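Local atomic coordinates of choline kinase (Cryptosporidium parvum, PDB entry 3MES), a protein that probably phosphorylates choline, and perhaps ethanolamine, with a nucleotide as phosphate donor, and binds ADP and magnesium in its active site. Residues A299-F302 with C303-Y307; T364-S367 with H368-G372. All coordinates share one frame; numbering follows the deposited sequence.

Contact 1 of 2, residues A299-F302 with C303-Y307. With MG (magnesium ion), chain M; DME (decamethonium ion), chain K.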
ATOM      1  N   ALA B 299       5.145  10.517 -15.337  1.00 14.93           N
ATOM      2  CA  ALA B 299       6.331  10.392 -16.180  1.00 15.04           C
ATOM      3  C   ALA B 299       7.597  10.795 -15.426  1.00 15.09           C
ATOM      4  O   ALA B 299       8.666  10.216 -15.636  1.00 15.05           O
ATOM      5  CB  ALA B 299       6.177  11.215 -17.454  1.00 14.98           C
ATOM      6  N   ASN B 300       7.479  11.786 -14.547  1.00 15.12           N
ATOM      7  CA  ASN B 300       8.619  12.201 -13.735  1.00 15.30           C
ATOM      8  C   ASN B 300       9.063  11.099 -12.784  1.00 15.25           C
ATOM      9  O   ASN B 300      10.256  10.855 -12.616  1.00 15.37           O
ATOM     10  CB  ASN B 300       8.315  13.467 -12.937  1.00 15.32           C
ATOM     11  CG  ASN B 300       9.516  13.951 -12.151  1.00 15.53           C
ATOM     12  OD1 ASN B 300      10.451  14.523 -12.713  1.00 16.13           O
ATOM     13  ND2 ASN B 300       9.504  13.717 -10.845  1.00 15.59           N
ATOM     14  N   TYR B 301       8.095  10.444 -12.155  1.00 15.30           N
ATOM     15  CA  TYR B 301       8.393   9.314 -11.290  1.00 15.38           C
ATOM     16  C   TYR B 301       9.066   8.197 -12.086  1.00 15.58           C
ATOM     17  O   TYR B 301      10.060   7.616 -11.642  1.00 15.68           O
ATOM     18  CB  TYR B 301       7.121   8.797 -10.612  1.00 15.35           C
ATOM     19  CG  TYR B 301       7.297   7.433  -9.986  1.00 15.41           C
ATOM     20  CD1 TYR B 301       7.977   7.280  -8.782  1.00 15.12           C
ATOM     21  CD2 TYR B 301       6.790   6.296 -10.602  1.00 14.81           C
ATOM     22  CE1 TYR B 301       8.147   6.032  -8.213  1.00 14.77           C
ATOM     23  CE2 TYR B 301       6.952   5.050 -10.040  1.00 14.75           C
ATOM     24  CZ  TYR B 301       7.632   4.920  -8.850  1.00 14.65           C
ATOM     25  OH  TYR B 301       7.792   3.673  -8.297  1.00 14.38           O
ATOM     26  N   PHE B 302       8.528   7.900 -13.266  1.00 15.53           N
ATOM     27  CA  PHE B 302       9.126   6.882 -14.122  1.00 15.69           C
ATOM     28  C   PHE B 302      10.584   7.213 -14.420  1.00 15.84           C
ATOM     29  O   PHE B 302      11.433   6.325 -14.458  1.00 15.95           O
ATOM     30  CB  PHE B 302       8.343   6.719 -15.433  1.00 15.58           C
ATOM     31  CG  PHE B 302       7.026   6.013 -15.275  1.00 15.35           C
ATOM     32  CD1 PHE B 302       6.755   5.264 -14.144  1.00 15.88           C
ATOM     33  CD2 PHE B 302       6.068   6.075 -16.273  1.00 15.66           C
ATOM     34  CE1 PHE B 302       5.546   4.607 -14.000  1.00 15.83           C
ATOM     35  CE2 PHE B 302       4.858   5.417 -16.139  1.00 15.35           C
ATOM     36  CZ  PHE B 302       4.596   4.681 -15.002  1.00 15.67           C
ATOM     37  N   CYS B 303      10.874   8.495 -14.621  1.00 16.03           N
ATOM     38  CA  CYS B 303      12.227   8.925 -14.972  1.00 16.24           C
ATOM     39  C   CYS B 303      13.239   8.719 -13.847  1.00 16.44           C
ATOM     40  O   CYS B 303      14.416   8.458 -14.101  1.00 16.42           O
ATOM     41  CB  CYS B 303      12.235  10.392 -15.403  1.00 16.24           C
ATOM     42  SG  CYS B 303      11.665  10.692 -17.089  1.00 16.30           S
ATOM     43  N   GLU B 304      12.785   8.856 -12.605  1.00 16.73           N
ATOM     44  CA  GLU B 304      13.678   8.724 -11.457  1.00 16.93           C
ATOM     45  C   GLU B 304      14.212   7.304 -11.338  1.00 17.21           C
ATOM     46  O   GLU B 304      15.152   7.044 -10.585  1.00 17.32           O
ATOM     47  CB  GLU B 304      12.971   9.145 -10.168  1.00 16.90           C
ATOM     48  CG  GLU B 304      12.777  10.644 -10.036  1.00 16.70           C
ATOM     49  CD  GLU B 304      14.091  11.386  -9.885  1.00 16.76           C
ATOM     50  OE1 GLU B 304      15.130  10.721  -9.684  1.00 16.39           O
ATOM     51  OE2 GLU B 304      14.085  12.632  -9.964  1.00 16.69           O
ATOM     52  N   TYR B 305      13.611   6.385 -12.082  1.00 17.53           N
ATOM     53  CA  TYR B 305      14.119   5.022 -12.148  1.00 17.94           C
ATOM     54  C   TYR B 305      15.560   5.042 -12.642  1.00 18.24           C
ATOM     55  O   TYR B 305      16.340   4.135 -12.353  1.00 18.30           O
ATOM     56  CB  TYR B 305      13.255   4.167 -13.080  1.00 17.88           C
ATOM     57  CG  TYR B 305      12.038   3.564 -12.411  1.00 17.48           C
ATOM     58  CD1 TYR B 305      11.944   2.195 -12.202  1.00 17.06           C
ATOM     59  CD2 TYR B 305      10.989   4.365 -11.984  1.00 17.24           C
ATOM     60  CE1 TYR B 305      10.838   1.639 -11.591  1.00 16.81           C
ATOM     61  CE2 TYR B 305       9.878   3.819 -11.371  1.00 16.92           C
ATOM     62  CZ  TYR B 305       9.807   2.458 -11.178  1.00 16.92           C
ATOM     63  OH  TYR B 305       8.702   1.912 -10.565  1.00 17.12           O
ATOM     64  N   ILE B 306      15.904   6.096 -13.375  1.00 18.63           N
ATOM     65  CA  ILE B 306      17.203   6.201 -14.034  1.00 19.07           C
ATOM     66  C   ILE B 306      18.278   6.854 -13.167  1.00 19.45           C
ATOM     67  O   ILE B 306      19.468   6.606 -13.356  1.00 19.44           O
ATOM     68  CB  ILE B 306      17.088   7.006 -15.343  1.00 19.03           C
ATOM     69  CG1 ILE B 306      16.120   6.319 -16.311  1.00 19.10           C
ATOM     70  CG2 ILE B 306      18.459   7.195 -15.974  1.00 18.88           C
ATOM     71  CD1 ILE B 306      15.684   7.200 -17.475  1.00 18.87           C
ATOM     72  N   TYR B 307      17.862   7.685 -12.216  1.00 19.93           N
ATOM     73  CA  TYR B 307      18.821   8.496 -11.466  1.00 20.37           C
ATOM     74  C   TYR B 307      18.973   8.090 -10.004  1.00 20.75           C
ATOM     75  O   TYR B 307      18.017   8.109  -9.229  1.00 20.81           O
ATOM     76  CB  TYR B 307      18.477   9.981 -11.606  1.00 20.23           C
ATOM     77  CG  TYR B 307      18.235  10.355 -13.046  1.00 19.96           C
ATOM     78  CD1 TYR B 307      19.294  10.478 -13.937  1.00 19.57           C
ATOM     79  CD2 TYR B 307      16.949  10.543 -13.530  1.00 19.40           C
ATOM     80  CE1 TYR B 307      19.078  10.800 -15.263  1.00 19.23           C
ATOM     81  CE2 TYR B 307      16.725  10.864 -14.856  1.00 18.96           C
ATOM     82  CZ  TYR B 307      17.792  10.989 -15.717  1.00 18.76           C
ATOM     83  OH  TYR B 307      17.574  11.309 -17.038  1.00 18.66           O
TER
HETATM   84 MG    MG M 429      15.819   8.504  -8.884  1.00 18.04          MG
HETATM   85  N1  DME K 427      21.605  12.353  -0.465  1.00 35.08           N
HETATM   86  C2  DME K 427      22.247  13.647  -0.751  1.00 34.56           C
HETATM   87  C3  DME K 427      21.276  14.550  -1.520  1.00 34.08           C
HETATM   88  C4  DME K 427      22.014  15.727  -2.167  1.00 33.74           C
HETATM   89  C5  DME K 427      21.044  16.673  -2.886  1.00 33.38           C
HETATM   90  C6  DME K 427      20.449  16.019  -4.139  1.00 32.78           C
HETATM   91  C7  DME K 427      20.879  16.755  -5.412  1.00 32.13           C
HETATM   92  C8  DME K 427      19.668  17.285  -6.182  1.00 31.75           C
HETATM   93  C9  DME K 427      19.206  16.298  -7.257  1.00 31.30           C
HETATM   94  C10 DME K 427      17.677  16.220  -7.304  1.00 30.85           C
HETATM   95  C11 DME K 427      17.184  15.990  -8.733  1.00 30.49           C
HETATM   96  N12 DME K 427      15.712  16.009  -8.768  1.00 30.30           N
HETATM   97  C13 DME K 427      22.599  11.272  -0.569  1.00 34.83           C
HETATM   98  C14 DME K 427      21.050  12.381   0.898  1.00 34.96           C
HETATM   99  C15 DME K 427      20.525  12.114  -1.436  1.00 34.87           C
HETATM  100  C16 DME K 427      15.173  14.992  -7.853  1.00 30.11           C
HETATM  101  C17 DME K 427      15.236  17.337  -8.356  1.00 29.74           C
HETATM  102  C18 DME K 427      15.260  15.712 -10.138  1.00 30.07           C
HETATM  103  O   HOH W   1      11.850  14.406  -9.134  1.00 12.42           O
HETATM  104  O   HOH W   2      13.471  13.122 -12.510  1.00 20.63           O
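Y301 and Y305, one helical turn apart, form an offset edge-to-face pair: the rim of the Y305 ring is directed at the face of Y301, with centroids 5.2 Å apart and planes at 85°. The nearest ring carbons are CE2 of Y305 and CE2 of Y301, 3.4 Å apart. With CG of Y301 anti to its own nitrogen (chi1 166°), the two rings converge. V171 and M175 of helix 165-179 pack on Y301, and C168 on Y305.

Backbone bonds show the helix running out. C303 N still reaches A299 O, E304 N has N300 O at 3.2 Å and, weakly, Y301 O, and Y305 N already turns back three residues to F302 O. Helix 294-303 thus passes directly into a type I beta turn from C303 to I306, which with Y307 just after it supplies magnesium ligands.

There the magnesium ion takes E304 twice, through O at 2.3 Å and OE1 at 2.5 Å, and Y307 through its carbonyl O at 2.3 Å; E271 also coordinates it. The E304 chain, bent at chi2 (-67°), folds its carboxylate back to the metal, where OE1 is also hydrogen-bonded to Y309. OE2 instead lies 3.3 Å from C18 of the decamethonium, a cation it probably stabilises electrostatically, and one water links it to N300 ND2; S367 OG of helix 364-376 holds N300 OD1.

Contact 2 of 2, residues T364-S367 with H368-G372. With DME (decamethonium ion), chain K.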
ATOM      1  N   THR B 364       7.616  12.571 -20.478  1.00 16.86           N
ATOM      2  CA  THR B 364       8.955  12.247 -19.991  1.00 16.76           C
ATOM      3  C   THR B 364       9.946  13.340 -20.375  1.00 16.82           C
ATOM      4  O   THR B 364      10.925  13.588 -19.663  1.00 16.82           O
ATOM      5  CB  THR B 364       9.465  10.891 -20.536  1.00 16.76           C
ATOM      6  OG1 THR B 364       9.483  10.918 -21.968  1.00 16.82           O
ATOM      7  CG2 THR B 364       8.579   9.749 -20.064  1.00 16.74           C
ATOM      8  N   LEU B 365       9.690  13.987 -21.508  1.00 16.74           N
ATOM      9  CA  LEU B 365      10.558  15.049 -21.992  1.00 16.65           C
ATOM     10  C   LEU B 365      10.426  16.286 -21.110  1.00 16.72           C
ATOM     11  O   LEU B 365      11.395  17.016 -20.896  1.00 16.72           O
ATOM     12  CB  LEU B 365      10.234  15.389 -23.449  1.00 16.62           C
ATOM     13  CG  LEU B 365      10.228  14.229 -24.454  1.00 16.30           C
ATOM     14  CD1 LEU B 365       9.786  14.712 -25.822  1.00 15.65           C
ATOM     15  CD2 LEU B 365      11.594  13.556 -24.541  1.00 15.93           C
ATOM     16  N   ILE B 366       9.222  16.518 -20.598  1.00 16.68           N
ATOM     17  CA  ILE B 366       8.991  17.639 -19.695  1.00 16.60           C
ATOM     18  C   ILE B 366       9.892  17.521 -18.468  1.00 16.63           C
ATOM     19  O   ILE B 366      10.430  18.515 -17.984  1.00 16.60           O
ATOM     20  CB  ILE B 366       7.517  17.719 -19.254  1.00 16.47           C
ATOM     21  CG1 ILE B 366       6.610  17.931 -20.467  1.00 16.33           C
ATOM     22  CG2 ILE B 366       7.319  18.845 -18.249  1.00 16.41           C
ATOM     23  CD1 ILE B 366       6.779  19.277 -21.141  1.00 15.12           C
ATOM     24  N   SER B 367      10.062  16.293 -17.987  1.00 16.77           N
ATOM     25  CA  SER B 367      10.874  16.017 -16.805  1.00 16.91           C
ATOM     26  C   SER B 367      12.361  16.279 -17.045  1.00 16.98           C
ATOM     27  O   SER B 367      13.018  16.946 -16.242  1.00 16.98           O
ATOM     28  CB  SER B 367      10.661  14.572 -16.345  1.00 17.00           C
ATOM     29  OG  SER B 367      11.497  14.253 -15.245  1.00 17.44           O
ATOM     30  N   HIS B 368      12.886  15.756 -18.151  1.00 17.02           N
ATOM     31  CA  HIS B 368      14.300  15.930 -18.487  1.00 17.00           C
ATOM     32  C   HIS B 368      14.669  17.395 -18.691  1.00 17.10           C
ATOM     33  O   HIS B 368      15.762  17.825 -18.324  1.00 17.22           O
ATOM     34  CB  HIS B 368      14.670  15.136 -19.742  1.00 16.92           C
ATOM     35  CG  HIS B 368      14.660  13.652 -19.548  1.00 16.73           C
ATOM     36  ND1 HIS B 368      15.322  13.031 -18.510  1.00 16.68           N
ATOM     37  CD2 HIS B 368      14.088  12.663 -20.275  1.00 16.35           C
ATOM     38  CE1 HIS B 368      15.146  11.726 -18.599  1.00 16.39           C
ATOM     39  NE2 HIS B 368      14.402  11.476 -19.661  1.00 16.01           N
ATOM     40  N   ILE B 369      13.768  18.158 -19.295  1.00 17.26           N
ATOM     41  CA  ILE B 369      14.035  19.566 -19.553  1.00 17.40           C
ATOM     42  C   ILE B 369      13.898  20.399 -18.284  1.00 17.51           C
ATOM     43  O   ILE B 369      14.727  21.261 -18.004  1.00 17.52           O
ATOM     44  CB  ILE B 369      13.110  20.127 -20.648  1.00 17.40           C
ATOM     45  CG1 ILE B 369      13.691  19.820 -22.031  1.00 17.67           C
ATOM     46  CG2 ILE B 369      12.930  21.629 -20.474  1.00 17.22           C
ATOM     47  CD1 ILE B 369      12.872  20.375 -23.177  1.00 17.69           C
ATOM     48  N   THR B 370      12.848  20.129 -17.518  1.00 17.72           N
ATOM     49  CA  THR B 370      12.591  20.861 -16.287  1.00 17.93           C
ATOM     50  C   THR B 370      13.771  20.758 -15.324  1.00 18.14           C
ATOM     51  O   THR B 370      14.345  21.764 -14.915  1.00 18.14           O
ATOM     52  CB  THR B 370      11.315  20.346 -15.587  1.00 17.89           C
ATOM     53  OG1 THR B 370      10.192  20.483 -16.471  1.00 17.75           O
ATOM     54  CG2 THR B 370      11.052  21.127 -14.309  1.00 17.55           C
ATOM     55  N   TRP B 371      14.137  19.535 -14.970  1.00 18.55           N
ATOM     56  CA  TRP B 371      15.192  19.333 -13.990  1.00 18.98           C
ATOM     57  C   TRP B 371      16.566  19.686 -14.545  1.00 19.33           C
ATOM     58  O   TRP B 371      17.501  19.953 -13.787  1.00 19.17           O
ATOM     59  CB  TRP B 371      15.149  17.908 -13.445  1.00 18.91           C
ATOM     60  CG  TRP B 371      13.903  17.648 -12.663  1.00 19.09           C
ATOM     61  CD1 TRP B 371      12.921  16.743 -12.952  1.00 18.90           C
ATOM     62  CD2 TRP B 371      13.489  18.321 -11.467  1.00 19.00           C
ATOM     63  NE1 TRP B 371      11.932  16.804 -12.003  1.00 18.99           N
ATOM     64  CE2 TRP B 371      12.255  17.764 -11.080  1.00 18.81           C
ATOM     65  CE3 TRP B 371      14.045  19.336 -10.683  1.00 18.83           C
ATOM     66  CZ2 TRP B 371      11.567  18.189  -9.945  1.00 18.98           C
ATOM     67  CZ3 TRP B 371      13.360  19.758  -9.556  1.00 19.06           C
ATOM     68  CH2 TRP B 371      12.134  19.184  -9.198  1.00 18.95           C
ATOM     69  N   GLY B 372      16.680  19.697 -15.870  1.00 19.73           N
ATOM     70  CA  GLY B 372      17.890  20.180 -16.520  1.00 20.24           C
ATOM     71  C   GLY B 372      18.078  21.667 -16.267  1.00 20.66           C
ATOM     72  O   GLY B 372      19.088  22.091 -15.707  1.00 20.77           O
TER
HETATM   73  N1  DME K 427      21.605  12.353  -0.465  1.00 35.08           N
HETATM   74  C2  DME K 427      22.247  13.647  -0.751  1.00 34.56           C
HETATM   75  C3  DME K 427      21.276  14.550  -1.520  1.00 34.08           C
HETATM   76  C4  DME K 427      22.014  15.727  -2.167  1.00 33.74           C
HETATM   77  C5  DME K 427      21.044  16.673  -2.886  1.00 33.38           C
HETATM   78  C6  DME K 427      20.449  16.019  -4.139  1.00 32.78           C
HETATM   79  C7  DME K 427      20.879  16.755  -5.412  1.00 32.13           C
HETATM   80  C8  DME K 427      19.668  17.285  -6.182  1.00 31.75           C
HETATM   81  C9  DME K 427      19.206  16.298  -7.257  1.00 31.30           C
HETATM   82  C10 DME K 427      17.677  16.220  -7.304  1.00 30.85           C
HETATM   83  C11 DME K 427      17.184  15.990  -8.733  1.00 30.49           C
HETATM   84  N12 DME K 427      15.712  16.009  -8.768  1.00 30.30           N
HETATM   85  C13 DME K 427      22.599  11.272  -0.569  1.00 34.83           C
HETATM   86  C14 DME K 427      21.050  12.381   0.898  1.00 34.96           C
HETATM   87  C15 DME K 427      20.525  12.114  -1.436  1.00 34.87           C
HETATM   88  C16 DME K 427      15.173  14.992  -7.853  1.00 30.11           C
HETATM   89  C17 DME K 427      15.236  17.337  -8.356  1.00 29.74           C
HETATM   90  C18 DME K 427      15.260  15.712 -10.138  1.00 30.07           C
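The W371 side chain leaves the helix with CG anti to its carbonyl carbon (chi1 -66°), while in S367, one turn earlier, OG lies anti to the backbone nitrogen (chi1 177°). These settings bring the hydroxyl into the plane of the indole, at its edge, with OG 3.7 Å from CD1 of W371. N300 of helix 294-303 is the probable hydrogen-bond partner of both polar groups. R398 of helix 391-411 also bonds to S367 OG, and to ND1 of H368.

The backbone follows the regular i to i+4 pattern of an alpha-helix at the start of helix 364-376. Its straightest bond joins W371 N to S367 O at 3.1 Å (171° at the hydrogen). I366 O takes T370 N at 2.9 Å; the T370 hydroxyl also approaches it, but so closely that this second bond is doubtful.

Across one face of the indole lies a trimethylammonium end of the decamethonium. Its C18 sits 3.4 Å above the ring plane, offset toward the rim, and C17 comes to 3.3 Å from W371 CZ3. Methyl groups of a quaternary ammonium so close to an aromatic face are consistent with cation-pi attraction, with the bonded indole N-H restraining the ring's rotation.

How the contacts relate
The centres of contacts 1 and 2 are 10 Å apart: contact 1 spans the end of helix 294-303 and the turn after it, contact 2 the start of helix 364-376. N300 joins them: its OD1 is 2.8 Å from S367 OG and 2.8 Å from W371 NE1, both probable hydrogen bonds. A second junction is packing, with A299 CB 3.6 Å from T364 N. The decamethonium bridges the pair, since the same trimethylammonium end meets a carboxylate from 303-307 and an indole face from 368-372. The side chains of W371 and E304 approach to about 5 Å, and W371 stays about 9 Å from a magnesium ion. Contact 1 thus supplies metal ligands and negative charge, contact 2 an aromatic wall.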